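N5-Carboxyaminoimidazole ribonucleotide synthetase (PDB 3ORQ) catalyses the ATP-dependent carboxylation of 5-aminoimidazole ribonucleotide with bicarbonate to give N5-carboxyaminoimidazole ribonucleotide, a step of purine biosynthesis. Local coordinates at residues E55-K60 / G71-V76. Sequence-based numbering, arbitrary orientation.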
loop_
_atom_site.group_PDB
_atom_site.type_symbol
_atom_site.label_atom_id
_atom_site.label_comp_id
_atom_site.label_asym_id
_atom_site.label_seq_id
_atom_site.Cartn_x
_atom_site.Cartn_y
_atom_site.Cartn_z
ATOM N N GLU A 55 -9.788 -15.906 -3.075
ATOM C CA GLU A 55 -10.495 -17.038 -2.570
ATOM C C GLU A 55 -10.157 -17.251 -1.099
ATOM O O GLU A 55 -9.030 -17.025 -0.677
ATOM C CB GLU A 55 -10.087 -18.223 -3.423
ATOM C CG GLU A 55 -10.905 -19.451 -3.300
ATOM C CD GLU A 55 -10.746 -20.334 -4.531
ATOM O OE1 GLU A 55 -10.207 -19.869 -5.583
ATOM O OE2 GLU A 55 -11.174 -21.490 -4.426
ATOM N N PHE A 56 -11.146 -17.671 -0.319
ATOM C CA PHE A 56 -10.961 -17.911 1.092
ATOM C C PHE A 56 -11.306 -19.382 1.372
ATOM O O PHE A 56 -12.385 -19.853 0.994
ATOM C CB PHE A 56 -11.841 -16.956 1.910
ATOM C CG PHE A 56 -11.912 -17.303 3.359
ATOM C CD1 PHE A 56 -10.776 -17.349 4.119
ATOM C CD2 PHE A 56 -13.135 -17.610 3.967
ATOM C CE1 PHE A 56 -10.845 -17.714 5.477
ATOM C CE2 PHE A 56 -13.206 -17.972 5.335
ATOM C CZ PHE A 56 -12.083 -18.019 6.069
ATOM N N ILE A 57 -10.366 -20.107 1.969
ATOM C CA ILE A 57 -10.579 -21.474 2.393
ATOM C C ILE A 57 -10.605 -21.481 3.933
ATOM O O ILE A 57 -9.582 -21.231 4.599
ATOM C CB ILE A 57 -9.483 -22.404 1.947
ATOM C CG1 ILE A 57 -9.420 -22.526 0.412
ATOM C CG2 ILE A 57 -9.678 -23.793 2.590
ATOM C CD1 ILE A 57 -8.150 -23.291 -0.082
ATOM N N GLN A 58 -11.788 -21.735 4.495
ATOM C CA GLN A 58 -11.925 -21.781 5.946
ATOM C C GLN A 58 -11.612 -23.221 6.393
ATOM O O GLN A 58 -12.338 -24.156 6.040
ATOM C CB GLN A 58 -13.339 -21.357 6.396
ATOM C CG GLN A 58 -13.492 -21.400 7.923
ATOM C CD GLN A 58 -14.849 -20.881 8.462
ATOM O OE1 GLN A 58 -15.802 -20.668 7.715
ATOM N NE2 GLN A 58 -14.914 -20.676 9.776
ATOM N N ALA A 59 -10.521 -23.380 7.129
ATOM C CA ALA A 59 -10.115 -24.662 7.655
ATOM C C ALA A 59 -9.024 -24.476 8.703
ATOM O O ALA A 59 -8.332 -23.468 8.716
ATOM C CB ALA A 59 -9.626 -25.555 6.521
ATOM N N LYS A 60 -8.869 -25.451 9.584
ATOM C CA LYS A 60 -7.785 -25.425 10.571
ATOM C C LYS A 60 -6.433 -25.654 9.906
ATOM O O LYS A 60 -6.342 -26.220 8.806
ATOM C CB LYS A 60 -8.012 -26.472 11.675
ATOM C CG LYS A 60 -9.324 -26.298 12.428
ATOM C CD LYS A 60 -9.421 -27.253 13.595
ATOM C CE LYS A 60 -10.656 -26.909 14.386
ATOM N NZ LYS A 60 -10.602 -27.523 15.741
ATOM N N GLY A 71 -2.975 -26.062 -2.068
ATOM C CA GLY A 71 -1.914 -26.365 -3.016
ATOM C C GLY A 71 -2.399 -26.577 -4.430
ATOM O O GLY A 71 -1.704 -26.206 -5.368
ATOM N N GLN A 72 -3.575 -27.190 -4.599
ATOM C CA GLN A 72 -4.148 -27.389 -5.922
ATOM C C GLN A 72 -4.473 -26.051 -6.616
ATOM O O GLN A 72 -4.478 -25.975 -7.841
ATOM C CB GLN A 72 -5.421 -28.246 -5.859
ATOM C CG GLN A 72 -5.174 -29.761 -5.742
ATOM C CD GLN A 72 -4.588 -30.363 -7.029
ATOM O OE1 GLN A 72 -5.197 -30.265 -8.104
ATOM N NE2 GLN A 72 -3.405 -30.987 -6.921
ATOM N N LYS A 73 -4.753 -25.012 -5.832
ATOM C CA LYS A 73 -5.165 -23.730 -6.414
ATOM C C LYS A 73 -4.022 -22.761 -6.685
ATOM O O LYS A 73 -4.218 -21.749 -7.352
ATOM C CB LYS A 73 -6.168 -23.053 -5.484
ATOM C CG LYS A 73 -7.459 -23.825 -5.309
ATOM C CD LYS A 73 -8.336 -23.237 -4.208
ATOM C CE LYS A 73 -9.518 -24.137 -3.919
ATOM N NZ LYS A 73 -10.367 -24.230 -5.127
ATOM N N CYS A 74 -2.829 -23.059 -6.185
ATOM C CA CYS A 74 -1.775 -22.039 -6.080
ATOM C C CYS A 74 -0.541 -22.440 -6.845
ATOM O O CYS A 74 -0.273 -23.642 -7.022
ATOM C CB CYS A 74 -1.384 -21.825 -4.593
ATOM S SG CYS A 74 -2.750 -21.147 -3.614
ATOM N N ASP A 75 0.223 -21.443 -7.273
ATOM C CA ASP A 75 1.502 -21.716 -7.939
ATOM C C ASP A 75 2.663 -21.636 -6.953
ATOM O O ASP A 75 3.760 -22.154 -7.217
ATOM C CB ASP A 75 1.707 -20.725 -9.080
ATOM C CG ASP A 75 0.600 -20.793 -10.091
ATOM O OD1 ASP A 75 0.490 -21.819 -10.785
ATOM O OD2 ASP A 75 -0.196 -19.855 -10.181
ATOM N N VAL A 76 2.426 -20.959 -5.832
ATOM C CA VAL A 76 3.398 -20.898 -4.730
ATOM C C VAL A 76 2.641 -20.822 -3.430
ATOM O O VAL A 76 1.574 -20.236 -3.383
ATOM C CB VAL A 76 4.395 -19.690 -4.873
ATOM C CG1 VAL A 76 3.682 -18.371 -4.754
ATOM C CG2 VAL A 76 5.462 -19.764 -3.832
#
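The CA atoms come nearest at Glu55 and Lys73, with Glu55 CA and Lys73 CA still 9.4 Å apart, so the strand of 55-60 and the helix end of 71-76 meet through side chains alone. The strand is extended and hydrogen-bonds through Glu55 and Ile57 to strand 37-42. In 71-76 the helix gives way to a loop that runs into Val76, with a weak 3.4 Å bond from Cys74 N to Gly71 O at the turn.

Both side chains reach across. The aliphatic chain of Lys73 runs out nearly straight, then bends at the last torsion (chi4 -63°), which swings the ammonium onto the Glu55 carboxylate. Lys73 NZ gives a hydrogen bond of 2.9 Å to Glu55 OE2 within a salt bridge, arriving on the syn side of that oxygen but 27° out of the carboxylate plane. Glu55 has CG anti to its backbone N (chi1 -167°) and an extended chain, and it crosses Lys73 at about a right angle. The bonded oxygen also sits against the end of the methylene chain, Glu55 OE2 to Lys73 CE 3.2 Å. Two residues on, Ile57 points the same way from the strand, and its tip adds a looser apolar touch, Ile57 CD1 to Lys73 CD at 4.1 Å. Ile57 also packs on Leu70 and Val39, which ties this surface pair to the layer between helix and sheet.

A helix laid over one face of a parallel sheet, linking edge strand 55-58 to strand 76-79 at the other edge, makes a beta-alpha-beta crossover of the Rossmann-like preATP-grasp domain, the long one that passes over strands 37-42 and 14-18.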